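Local atomic coordinates of cycloalternan-forming enzyme (Listeria monocytogenes serovar 1/2a, PDB entry 5F7U), a protein that belongs to glycoside hydrolase family 31 and joins a TIM-barrel domain to several beta-rich domains, among them a family 6 carbohydrate-binding module. Residues 690-694 against 789-793; 879-883 against 935-940; 940-945 against 961-966; 985-991 against 1032-1037. The protein carries 1 engineered substitution. One frame throughout, in Å; residues are numbered along the deposited sequence.

Contact 1 of 4, residues 690-694 against 789-793; sequences TFQKY and VDTLP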
loop_
_atom_site.group_PDB
_atom_site.type_symbol
_atom_site.label_atom_id
_atom_site.label_comp_id
_atom_site.label_asym_id
_atom_site.label_seq_id
_atom_site.Cartn_x
_atom_site.Cartn_y
_atom_site.Cartn_z
ATOM N N THR A 690 -7.509 -16.529 19.472
ATOM C CA THR A 690 -6.497 -16.169 18.477
ATOM C C THR A 690 -6.738 -14.756 17.937
ATOM O O THR A 690 -5.799 -13.943 17.857
ATOM C CB THR A 690 -6.414 -17.232 17.360
ATOM O OG1 THR A 690 -6.053 -18.475 17.970
ATOM C CG2 THR A 690 -5.360 -16.859 16.330
ATOM N N PHE A 691 -7.991 -14.447 17.608
ATOM C CA PHE A 691 -8.347 -13.086 17.184
ATOM C C PHE A 691 -8.003 -12.051 18.270
ATOM O O PHE A 691 -7.407 -11.020 17.983
ATOM C CB PHE A 691 -9.827 -12.971 16.795
ATOM C CG PHE A 691 -10.173 -11.681 16.109
ATOM C CD1 PHE A 691 -10.480 -10.532 16.848
ATOM C CD2 PHE A 691 -10.212 -11.612 14.714
ATOM C CE1 PHE A 691 -10.798 -9.334 16.207
ATOM C CE2 PHE A 691 -10.522 -10.426 14.065
ATOM C CZ PHE A 691 -10.833 -9.279 14.812
ATOM N N GLN A 692 -8.416 -12.328 19.505
ATOM C CA GLN A 692 -8.106 -11.458 20.643
ATOM C C GLN A 692 -6.606 -11.247 20.800
ATOM O O GLN A 692 -6.161 -10.109 20.985
ATOM C CB GLN A 692 -8.688 -12.044 21.928
ATOM C CG GLN A 692 -10.206 -11.955 22.008
ATOM C CD GLN A 692 -10.768 -12.772 23.154
ATOM O OE1 GLN A 692 -10.104 -13.662 23.676
ATOM N NE2 GLN A 692 -12.009 -12.469 23.562
ATOM N N LYS A 693 -5.820 -12.319 20.685
ATOM C CA LYS A 693 -4.362 -12.194 20.814
ATOM C C LYS A 693 -3.844 -11.154 19.829
ATOM O O LYS A 693 -3.093 -10.261 20.208
ATOM C CB LYS A 693 -3.661 -13.531 20.608
ATOM C CG LYS A 693 -2.132 -13.426 20.633
ATOM C CD LYS A 693 -1.421 -14.778 20.666
ATOM C CE LYS A 693 -1.355 -15.423 19.283
ATOM N NZ LYS A 693 -0.349 -16.532 19.218
ATOM N N TYR A 694 -4.241 -11.283 18.565
ATOM C CA TYR A 694 -3.748 -10.370 17.532
ATOM C C TYR A 694 -4.302 -8.955 17.644
ATOM O O TYR A 694 -3.544 -7.997 17.511
ATOM C CB TYR A 694 -3.912 -10.978 16.128
ATOM C CG TYR A 694 -2.899 -12.062 15.978
ATOM C CD1 TYR A 694 -1.542 -11.749 15.877
ATOM C CD2 TYR A 694 -3.269 -13.402 16.055
ATOM C CE1 TYR A 694 -0.577 -12.744 15.829
ATOM C CE2 TYR A 694 -2.307 -14.417 16.001
ATOM C CZ TYR A 694 -0.972 -14.075 15.890
ATOM O OH TYR A 694 -0.011 -15.068 15.843
ATOM N N VAL A 789 -1.119 -22.689 13.366
ATOM C CA VAL A 789 -2.188 -21.809 12.848
ATOM C C VAL A 789 -2.408 -20.534 13.683
ATOM O O VAL A 789 -2.936 -19.546 13.174
ATOM C CB VAL A 789 -3.505 -22.616 12.617
ATOM C CG1 VAL A 789 -4.147 -23.040 13.937
ATOM C CG2 VAL A 789 -4.504 -21.844 11.772
ATOM N N ASP A 790 -1.958 -20.551 14.939
ATOM C CA ASP A 790 -2.132 -19.418 15.834
ATOM C C ASP A 790 -0.937 -18.485 15.896
ATOM O O ASP A 790 -0.992 -17.469 16.591
ATOM C CB ASP A 790 -2.447 -19.941 17.241
ATOM C CG ASP A 790 -3.634 -20.844 17.257
ATOM O OD1 ASP A 790 -4.670 -20.445 16.697
ATOM O OD2 ASP A 790 -3.545 -21.955 17.854
ATOM N N THR A 791 0.114 -18.812 15.141
ATOM C CA THR A 791 1.448 -18.207 15.284
ATOM C C THR A 791 1.824 -17.365 14.070
ATOM O O THR A 791 1.638 -17.792 12.920
ATOM C CB THR A 791 2.486 -19.336 15.502
ATOM O OG1 THR A 791 2.157 -20.033 16.714
ATOM C CG2 THR A 791 3.932 -18.819 15.581
ATOM N N LEU A 792 2.389 -16.189 14.338
ATOM C CA LEU A 792 2.856 -15.289 13.274
ATOM C C LEU A 792 4.314 -14.913 13.539
ATOM O O LEU A 792 4.580 -14.274 14.547
ATOM C CB LEU A 792 1.997 -14.002 13.280
ATOM C CG LEU A 792 2.359 -12.877 12.301
ATOM C CD1 LEU A 792 1.956 -13.257 10.886
ATOM C CD2 LEU A 792 1.636 -11.607 12.688
ATOM N N PRO A 793 5.252 -15.250 12.630
ATOM C CA PRO A 793 6.655 -14.819 12.843
ATOM C C PRO A 793 6.770 -13.299 12.716
ATOM O O PRO A 793 6.412 -12.747 11.680
ATOM C CB PRO A 793 7.424 -15.489 11.691
ATOM C CG PRO A 793 6.497 -16.543 11.154
ATOM C CD PRO A 793 5.097 -16.058 11.407
#

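Contact 2 of 4, residues 879-883 against 935-940; sequences FSTEP and GVNHAP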
loop_
_atom_site.group_PDB
_atom_site.type_symbol
_atom_site.label_atom_id
_atom_site.label_comp_id
_atom_site.label_asym_id
_atom_site.label_seq_id
_atom_site.Cartn_x
_atom_site.Cartn_y
_atom_site.Cartn_z
ATOM N N PHE A 879 16.124 -5.768 26.126
ATOM C CA PHE A 879 16.594 -7.134 25.816
ATOM C C PHE A 879 18.045 -7.233 26.283
ATOM O O PHE A 879 18.920 -6.547 25.742
ATOM C CB PHE A 879 16.462 -7.378 24.305
ATOM C CG PHE A 879 16.632 -8.817 23.870
ATOM C CD1 PHE A 879 15.827 -9.844 24.389
ATOM C CD2 PHE A 879 17.551 -9.135 22.849
ATOM C CE1 PHE A 879 15.954 -11.165 23.926
ATOM C CE2 PHE A 879 17.692 -10.446 22.405
ATOM C CZ PHE A 879 16.889 -11.460 22.928
ATOM N N SER A 880 18.293 -8.037 27.318
ATOM C CA SER A 880 19.638 -8.158 27.910
ATOM C C SER A 880 19.641 -9.232 28.964
ATOM O O SER A 880 18.586 -9.723 29.350
ATOM C CB SER A 880 20.074 -6.838 28.585
ATOM O OG SER A 880 19.414 -6.654 29.839
ATOM N N THR A 881 20.832 -9.577 29.458
ATOM C CA THR A 881 20.914 -10.403 30.668
ATOM C C THR A 881 20.529 -9.561 31.891
ATOM O O THR A 881 20.354 -8.345 31.783
ATOM C CB THR A 881 22.312 -11.000 30.866
ATOM O OG1 THR A 881 23.260 -9.932 30.974
ATOM C CG2 THR A 881 22.664 -11.918 29.702
ATOM N N GLU A 882 20.425 -10.210 33.049
ATOM C CA GLU A 882 19.986 -9.536 34.276
ATOM C C GLU A 882 21.003 -8.521 34.804
ATOM O O GLU A 882 22.145 -8.897 35.063
ATOM C CB GLU A 882 19.694 -10.560 35.369
ATOM C CG GLU A 882 19.051 -9.940 36.606
ATOM C CD GLU A 882 18.528 -10.973 37.591
ATOM O OE1 GLU A 882 18.874 -12.160 37.453
ATOM O OE2 GLU A 882 17.776 -10.593 38.511
ATOM N N PRO A 883 20.581 -7.254 35.014
ATOM C CA PRO A 883 21.498 -6.260 35.595
ATOM C C PRO A 883 21.935 -6.585 37.014
ATOM O O PRO A 883 21.243 -7.324 37.735
ATOM C CB PRO A 883 20.655 -4.973 35.643
ATOM C CG PRO A 883 19.530 -5.195 34.710
ATOM C CD PRO A 883 19.244 -6.673 34.768
ATOM N N GLY A 935 26.099 -4.087 34.564
ATOM C CA GLY A 935 26.350 -5.519 34.648
ATOM C C GLY A 935 25.578 -6.359 33.650
ATOM O O GLY A 935 25.384 -7.553 33.879
ATOM N N VAL A 936 25.153 -5.749 32.545
ATOM C CA VAL A 936 24.335 -6.448 31.528
ATOM C C VAL A 936 25.146 -6.883 30.319
ATOM O O VAL A 936 26.059 -6.187 29.893
ATOM C CB VAL A 936 23.170 -5.580 31.009
ATOM C CG1 VAL A 936 22.144 -5.364 32.114
ATOM C CG2 VAL A 936 23.677 -4.245 30.457
ATOM N N ASN A 937 24.788 -8.037 29.769
ATOM C CA ASN A 937 25.307 -8.475 28.485
ATOM C C ASN A 937 24.204 -8.658 27.474
ATOM O O ASN A 937 23.026 -8.577 27.828
ATOM C CB ASN A 937 26.111 -9.752 28.656
ATOM C CG ASN A 937 27.461 -9.467 29.246
ATOM O OD1 ASN A 937 28.285 -8.789 28.624
ATOM N ND2 ASN A 937 27.701 -9.973 30.430
ATOM N N HIS A 938 24.590 -8.851 26.214
ATOM C CA HIS A 938 23.630 -9.249 25.176
ATOM C C HIS A 938 22.792 -10.410 25.709
ATOM O O HIS A 938 23.312 -11.284 26.412
ATOM C CB HIS A 938 24.355 -9.644 23.885
ATOM C CG HIS A 938 23.426 -9.946 22.746
ATOM N ND1 HIS A 938 22.680 -11.105 22.680
ATOM C CD2 HIS A 938 23.136 -9.246 21.626
ATOM C CE1 HIS A 938 21.966 -11.101 21.566
ATOM N NE2 HIS A 938 22.229 -9.990 20.908
ATOM N N ALA A 939 21.490 -10.420 25.398
ATOM C CA ALA A 939 20.602 -11.435 25.962
ATOM C C ALA A 939 21.058 -12.846 25.587
ATOM O O ALA A 939 21.726 -13.018 24.562
ATOM C CB ALA A 939 19.167 -11.202 25.513
ATOM N N PRO A 940 20.714 -13.862 26.413
ATOM C CA PRO A 940 21.211 -15.198 26.111
ATOM C C PRO A 940 20.662 -15.751 24.795
ATOM O O PRO A 940 19.580 -15.334 24.339
ATOM C CB PRO A 940 20.666 -16.055 27.264
ATOM C CG PRO A 940 20.433 -15.085 28.378
ATOM C CD PRO A 940 19.979 -13.833 27.692
HETATM O O HOH W 1 20.660 -8.071 24.004
HETATM O O HOH W 2 24.010 -9.956 33.549
#

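Contact 3 of 4, residues 940-945 against 961-966; sequences PYEAEF and TGTGFV. With MG (magnesium ion), chain G; GLC (alpha-D-glucopyranose), chain B.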
loop_
_atom_site.group_PDB
_atom_site.type_symbol
_atom_site.label_atom_id
_atom_site.label_comp_id
_atom_site.label_asym_id
_atom_site.label_seq_id
_atom_site.Cartn_x
_atom_site.Cartn_y
_atom_site.Cartn_z
ATOM N N PRO A 940 20.714 -13.862 26.413
ATOM C CA PRO A 940 21.211 -15.198 26.111
ATOM C C PRO A 940 20.662 -15.751 24.795
ATOM O O PRO A 940 19.580 -15.334 24.339
ATOM C CB PRO A 940 20.666 -16.055 27.264
ATOM C CG PRO A 940 20.433 -15.085 28.378
ATOM C CD PRO A 940 19.979 -13.833 27.692
ATOM N N TYR A 941 21.443 -16.649 24.190
ATOM C CA TYR A 941 20.981 -17.519 23.113
ATOM C C TYR A 941 20.480 -18.801 23.778
ATOM O O TYR A 941 21.277 -19.591 24.300
ATOM C CB TYR A 941 22.151 -17.846 22.170
ATOM C CG TYR A 941 22.613 -16.662 21.353
ATOM C CD1 TYR A 941 23.480 -15.696 21.890
ATOM C CD2 TYR A 941 22.155 -16.493 20.040
ATOM C CE1 TYR A 941 23.888 -14.597 21.134
ATOM C CE2 TYR A 941 22.571 -15.422 19.271
ATOM C CZ TYR A 941 23.414 -14.464 19.828
ATOM O OH TYR A 941 23.807 -13.395 19.039
ATOM N N GLU A 942 19.166 -19.000 23.768
ATOM C CA GLU A 942 18.564 -20.117 24.504
ATOM C C GLU A 942 18.822 -21.436 23.792
ATOM O O GLU A 942 18.601 -21.558 22.564
ATOM C CB GLU A 942 17.055 -19.894 24.713
ATOM C CG GLU A 942 16.716 -18.701 25.604
ATOM C CD GLU A 942 17.276 -18.808 27.016
ATOM O OE1 GLU A 942 17.552 -19.941 27.513
ATOM O OE2 GLU A 942 17.415 -17.732 27.655
ATOM N N ALA A 943 19.301 -22.427 24.553
ATOM C CA ALA A 943 19.586 -23.735 23.980
ATOM C C ALA A 943 18.326 -24.384 23.396
ATOM O O ALA A 943 18.390 -25.066 22.372
ATOM C CB ALA A 943 20.249 -24.645 25.009
ATOM N N GLU A 944 17.182 -24.133 24.039
ATOM C CA GLU A 944 15.896 -24.701 23.617
ATOM C C GLU A 944 15.412 -24.139 22.259
ATOM O O GLU A 944 14.524 -24.729 21.618
ATOM C CB GLU A 944 14.836 -24.522 24.724
ATOM C CG GLU A 944 14.554 -23.083 25.145
ATOM C CD GLU A 944 15.361 -22.574 26.350
ATOM O OE1 GLU A 944 16.527 -22.956 26.608
ATOM O OE2 GLU A 944 14.815 -21.719 27.059
ATOM N N PHE A 945 16.005 -23.016 21.838
ATOM C CA PHE A 945 15.724 -22.429 20.512
ATOM C C PHE A 945 16.755 -22.825 19.457
ATOM O O PHE A 945 16.633 -22.445 18.273
ATOM C CB PHE A 945 15.607 -20.896 20.566
ATOM C CG PHE A 945 14.577 -20.363 21.533
ATOM C CD1 PHE A 945 13.439 -21.105 21.906
ATOM C CD2 PHE A 945 14.731 -19.077 22.054
ATOM C CE1 PHE A 945 12.498 -20.577 22.805
ATOM C CE2 PHE A 945 13.793 -18.538 22.941
ATOM C CZ PHE A 945 12.671 -19.290 23.316
ATOM N N THR A 961 16.727 -19.861 32.119
ATOM C CA THR A 961 16.219 -18.730 31.370
ATOM C C THR A 961 15.514 -19.270 30.115
ATOM O O THR A 961 15.725 -20.447 29.697
ATOM C CB THR A 961 17.319 -17.709 31.011
ATOM O OG1 THR A 961 18.231 -18.302 30.090
ATOM C CG2 THR A 961 18.077 -17.213 32.265
ATOM N N GLY A 962 14.701 -18.398 29.516
ATOM C CA GLY A 962 13.848 -18.771 28.391
ATOM C C GLY A 962 12.723 -19.671 28.873
ATOM O O GLY A 962 12.245 -19.521 29.995
ATOM N N THR A 963 12.319 -20.624 28.031
ATOM C CA THR A 963 11.219 -21.537 28.367
ATOM C C THR A 963 11.668 -22.875 28.958
ATOM O O THR A 963 10.827 -23.682 29.381
ATOM C CB THR A 963 10.323 -21.816 27.141
ATOM O OG1 THR A 963 11.102 -22.443 26.108
ATOM C CG2 THR A 963 9.680 -20.522 26.621
ATOM N N GLY A 964 12.978 -23.110 28.985
ATOM C CA GLY A 964 13.539 -24.352 29.533
ATOM C C GLY A 964 15.013 -24.526 29.206
ATOM O O GLY A 964 15.805 -23.560 29.245
ATOM N N PHE A 965 15.354 -25.772 28.873
ATOM C CA PHE A 965 16.726 -26.213 28.628
ATOM C C PHE A 965 16.719 -27.471 27.766
ATOM O O PHE A 965 15.694 -28.153 27.663
ATOM C CB PHE A 965 17.465 -26.471 29.957
ATOM C CG PHE A 965 16.713 -27.361 30.922
ATOM C CD1 PHE A 965 16.794 -28.753 30.821
ATOM C CD2 PHE A 965 15.939 -26.803 31.956
ATOM C CE1 PHE A 965 16.131 -29.573 31.724
ATOM C CE2 PHE A 965 15.256 -27.625 32.852
ATOM C CZ PHE A 965 15.354 -29.009 32.735
ATOM N N VAL A 966 17.868 -27.785 27.179
ATOM C CA VAL A 966 18.079 -29.038 26.463
ATOM C C VAL A 966 18.482 -30.092 27.503
ATOM O O VAL A 966 19.403 -29.857 28.288
ATOM C CB VAL A 966 19.147 -28.853 25.362
ATOM C CG1 VAL A 966 19.596 -30.186 24.789
ATOM C CG2 VAL A 966 18.587 -27.977 24.255
HETATM MG MG MG G . 16.946 -21.832 28.486
HETATM C C1 GLC B . 10.910 -24.334 21.172
HETATM C C2 GLC B . 10.706 -24.184 22.687
HETATM C C3 GLC B . 9.336 -23.575 23.007
HETATM C C4 GLC B . 9.116 -22.251 22.278
HETATM C C5 GLC B . 9.396 -22.451 20.789
HETATM C C6 GLC B . 9.317 -21.156 19.999
HETATM O O2 GLC B . 10.877 -25.444 23.345
HETATM O O3 GLC B . 9.231 -23.340 24.409
HETATM O O4 GLC B . 7.763 -21.799 22.459
HETATM O O5 GLC B . 10.695 -23.041 20.573
HETATM O O6 GLC B . 9.553 -21.542 18.638
#

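Contact 4 of 4, residues 985-991 against 1032-1037; sequences GASDYTM and PVTLQA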
loop_
_atom_site.group_PDB
_atom_site.type_symbol
_atom_site.label_atom_id
_atom_site.label_comp_id
_atom_site.label_asym_id
_atom_site.label_seq_id
_atom_site.Cartn_x
_atom_site.Cartn_y
_atom_site.Cartn_z
ATOM N N GLY A 985 31.617 -6.805 16.278
ATOM C CA GLY A 985 32.530 -7.124 15.189
ATOM C C GLY A 985 33.459 -8.292 15.470
ATOM O O GLY A 985 33.477 -8.869 16.568
ATOM N N ALA A 986 34.239 -8.643 14.451
ATOM C CA ALA A 986 35.140 -9.790 14.534
ATOM C C ALA A 986 36.139 -9.587 15.673
ATOM O O ALA A 986 36.807 -8.559 15.743
ATOM C CB ALA A 986 35.854 -9.975 13.213
ATOM N N SER A 987 36.210 -10.559 16.571
ATOM C CA SER A 987 37.004 -10.420 17.792
ATOM C C SER A 987 36.997 -11.733 18.537
ATOM O O SER A 987 36.134 -12.591 18.301
ATOM C CB SER A 987 36.365 -9.377 18.730
ATOM O OG SER A 987 37.200 -9.083 19.841
ATOM N N ASP A 988 37.928 -11.863 19.484
ATOM C CA ASP A 988 37.773 -12.869 20.528
ATOM C C ASP A 988 36.662 -12.439 21.477
ATOM O O ASP A 988 36.493 -11.248 21.704
ATOM C CB ASP A 988 39.074 -13.060 21.297
ATOM C CG ASP A 988 40.093 -13.897 20.528
ATOM O OD1 ASP A 988 39.858 -14.269 19.345
ATOM O OD2 ASP A 988 41.140 -14.185 21.126
ATOM N N TYR A 989 35.911 -13.414 22.003
ATOM C CA TYR A 989 34.848 -13.180 22.985
ATOM C C TYR A 989 34.902 -14.271 24.038
ATOM O O TYR A 989 35.628 -15.272 23.874
ATOM C CB TYR A 989 33.461 -13.201 22.315
ATOM C CG TYR A 989 33.222 -12.006 21.425
ATOM C CD1 TYR A 989 32.692 -10.820 21.950
ATOM C CD2 TYR A 989 33.493 -12.067 20.043
ATOM C CE1 TYR A 989 32.464 -9.721 21.135
ATOM C CE2 TYR A 989 33.277 -10.971 19.220
ATOM C CZ TYR A 989 32.770 -9.797 19.776
ATOM O OH TYR A 989 32.545 -8.678 19.004
ATOM N N THR A 990 34.182 -14.047 25.131
ATOM C CA THR A 990 33.921 -15.100 26.102
ATOM C C THR A 990 32.521 -15.635 25.887
ATOM O O THR A 990 31.550 -14.873 25.885
ATOM C CB THR A 990 34.049 -14.579 27.535
ATOM O OG1 THR A 990 35.341 -13.991 27.703
ATOM C CG2 THR A 990 33.881 -15.718 28.523
ATOM N N MET A 991 32.415 -16.945 25.693
ATOM C CA MET A 991 31.108 -17.594 25.649
ATOM C C MET A 991 30.795 -18.228 27.013
ATOM O O MET A 991 31.504 -19.145 27.451
ATOM C CB MET A 991 31.088 -18.632 24.522
ATOM C CG MET A 991 29.780 -19.415 24.436
ATOM S SD MET A 991 29.712 -20.539 23.029
ATOM C CE MET A 991 31.000 -21.731 23.444
ATOM N N PRO A 1032 36.670 -19.475 25.848
ATOM C CA PRO A 1032 37.207 -18.519 24.867
ATOM C C PRO A 1032 36.840 -18.926 23.441
ATOM O O PRO A 1032 37.044 -20.094 23.047
ATOM C CB PRO A 1032 38.734 -18.577 25.086
ATOM C CG PRO A 1032 38.991 -19.901 25.714
ATOM C CD PRO A 1032 37.725 -20.364 26.398
ATOM N N VAL A 1033 36.260 -17.977 22.689
ATOM C CA VAL A 1033 35.859 -18.207 21.301
ATOM C C VAL A 1033 36.333 -17.041 20.442
ATOM O O VAL A 1033 36.588 -15.942 20.958
ATOM C CB VAL A 1033 34.318 -18.415 21.129
ATOM C CG1 VAL A 1033 33.814 -19.616 21.936
ATOM C CG2 VAL A 1033 33.527 -17.158 21.477
ATOM N N THR A 1034 36.453 -17.287 19.140
ATOM C CA THR A 1034 36.798 -16.238 18.189
ATOM C C THR A 1034 35.623 -16.154 17.233
ATOM O O THR A 1034 35.266 -17.161 16.588
ATOM C CB THR A 1034 38.102 -16.574 17.443
ATOM O OG1 THR A 1034 39.171 -16.661 18.387
ATOM C CG2 THR A 1034 38.436 -15.496 16.422
ATOM N N LEU A 1035 34.996 -14.978 17.180
ATOM C CA LEU A 1035 33.815 -14.780 16.337
ATOM C C LEU A 1035 34.095 -13.818 15.206
ATOM O O LEU A 1035 34.837 -12.840 15.367
ATOM C CB LEU A 1035 32.632 -14.275 17.161
ATOM C CG LEU A 1035 32.181 -15.211 18.282
ATOM C CD1 LEU A 1035 30.972 -14.560 18.952
ATOM C CD2 LEU A 1035 31.818 -16.612 17.776
ATOM N N GLN A 1036 33.500 -14.106 14.058
ATOM C CA GLN A 1036 33.639 -13.212 12.919
ATOM C C GLN A 1036 32.371 -12.402 12.694
ATOM O O GLN A 1036 31.393 -12.549 13.430
ATOM C CB GLN A 1036 34.051 -13.991 11.664
ATOM C CG GLN A 1036 33.290 -15.269 11.444
ATOM C CD GLN A 1036 33.912 -16.164 10.408
ATOM O OE1 GLN A 1036 35.134 -16.372 10.378
ATOM N NE2 GLN A 1036 33.078 -16.711 9.545
ATOM N N ALA A 1037 32.405 -11.523 11.687
ATOM C CA ALA A 1037 31.182 -10.846 11.203
ATOM C C ALA A 1037 30.138 -11.825 10.655
ATOM O O ALA A 1037 30.469 -12.888 10.093
ATOM C CB ALA A 1037 31.545 -9.823 10.139
#

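Contact 1 of 4, residues 690-694 against 789-793
This is a polar helix-to-loop contact at the edge of the glycoside hydrolase family 31 core. Helix 687-700, which follows the last strand of the TIM barrel, 657-660, meets the loop between strands 781-786 and 794-797 of the family 31 C-terminal domain. The helix presents one face: T690, K693 and Y694 follow the i, i+3, i+4 spacing, and the bond from Y694 N to T690 O, 3.2 Å, confirms the helical geometry that puts them there. All three side chains converge on D790, whose 73 Å² of covered surface is the most of any residue here. T690 OG1 donates to D790 OD1 at 2.7 Å, and D790 OD1 also forms a salt bridge with K646 of helix 642-653. The backbone carbonyl D790 O accepts two bonds, from K693 NZ at 2.9 Å and from Y694 OH at 2.7 Å, and it lies near the plane of the tyrosine ring, at its edge. Beyond D790, T791 turns its CA-to-CB bond away, and its hydroxyl bonds to D788. L792 turns back toward the helix. Y694 OH sits 3.0 Å from L792 N at an angle too poor for a hydrogen bond; the apolar contact is Y694 CE1 to L792 CB, 3.8 Å.

Contact 2 of 4, residues 879-883 against 935-940
Segment 935-940 leaves strand 929-934 and runs, at 140° end to end, past the connection 879-883. It opens with G935, at positive phi (71°), whose carbonyl O accepts a 2.8 Å bond from a water; that water also donates to E882 O (2.6 Å) and accepts from T881 OG1 (2.7 Å). V936 packs on proline, with V936 CG1 3.7 Å from P883 CG. N937 carries the direct polar link. Its O accepts from T881 N (2.9 Å, 168°) and its N donates to T881 OG1 (2.7 Å, 167°), so one threonine is held through both backbone and side chain, while the N937 amide group turns to E861. H938 points its CA-to-CB bond away; H938 ND1 bonds to A939 O at 2.8 Å and NE2 to E767. A939 then faces the partner segment. A939 CB stands 3.4 Å from the centroid of the F879 ring and 9° off its normal, a CH-pi contact, and a second water joins A939 N to F879 O at 2.9 Å each. P940 closes the walk, its CD 3.9 Å from T881 CG2 and its ring against H1058 and V1060. Segment 879-883 passes between two sheets of one beta domain, whereas 935-940 departs for strand 941-942 of the next: the geometry is that of an interdomain linker pinned to the domain it leaves, at the entry to the family 6 carbohydrate-binding module.

Contact 3 of 4, residues 940-945 against 961-966
A magnesium ion, gripped by protein oxygens from both segments, is the striking feature here. E944 binds through both carboxylate oxygens, OE1 at 2.2 Å and the longer OE2 at 2.6 Å from MG; E942 OE1, T961 O and G964 O each lie 2.2 Å from it, and D1057 OD1 completes the site. Shared coordination explains why acceptors crowd without hydrogen bonding, such as E944 OE1 and G964 O, 2.8 Å apart. Hydrogen bonds orient the carboxylates: T961 OG1 donates to E942 OE2 (2.6 Å), G964 N to E944 OE2 (3.0 Å, 150°), and T963 N weakly to that same OE2 (2.9 Å, 119°). G962, at phi 71°, leaves room for them, since an ideal CB there would lie only 2.3 Å from E944 OE2. The glycan pocket adjoins the metal: T963 OG1 and GLC O3 hydrogen-bond at 2.7 Å, and F945 CD1 approaches GLC O5 to 3.6 Å. In this family 6 carbohydrate-binding module the ion thus ties sugar-contacting segments together. Strands 941-942 and 965-968 both pair antiparallel with strand 1054-1062, which carries D1057, while A943 and V966, touching at CB to CG2, 3.8 Å, pack on F978 and V976 of strand 975-981.

Contact 4 of 4, residues 985-991 against 1032-1037
V1033 is the apolar centre of this antiparallel strand pair, with 87 Å² covered, in the beta-sandwich of the family 6 carbohydrate-binding module. V1033 CG1 lies 3.8 Å from M991 CE and V1033 CG2 lies 4.0 Å from Y989 CB; the Y989 ring then reaches L1035, CD2 to CD1 at 3.7 Å. These side chains share the sheet face that looks into the sandwich: V1033 and L1035 touch I1008, and M991 touches V1006, V1042 and F1044, all on the opposing sheet. Outward from them runs the backbone. The axes of strands 987-991 and 1032-1035 come within 4.6 Å, their N-to-C directions 139° apart, and two hydrogen-bonded pairs fix the register. Y989 N donates to V1033 O at 2.8 Å, and V1033 N to Y989 O at 3.0 Å; S987 N to L1035 O and L1035 N to S987 O both measure 2.9 Å. D988 and T1034 form the non-hydrogen-bonded pair between them, CA atoms 4.2 Å apart, with D988 CA 3.3 Å from V1033 O in a CA-H...O contact. P1032 faces T990 in another such pair, where its missing NH costs no cross-strand bond. At one end the strand is tied to its own approach, Y989 OH donating to G985 O at 2.6 Å. On the exposed face carrying D988 and T1034 the polar edge is reached, where T1034 OG1 donates to D988 OD1 at 2.7 Å.

Followed from the N terminus, the four contacts come in series; none nests in or crosses another. Contact 1 closes first, a 94-residue excursion that brings the family 31 C-terminal domain back onto a helix of the barrel part. Contact 2 closes a 51-residue loop through the following beta domain and ends at P940, the residue with which contact 3 begins, so one linker serves both; their centres lie about 14 Å apart. Contact 3 closes a tight 15-residue loop at the start of the carbohydrate-binding module, and contact 4 a 40-residue one farther along it, both reaching the same sheet with centres about 21 Å apart. Contact 1 stands off, its nearest atoms about 11 Å from contact 3.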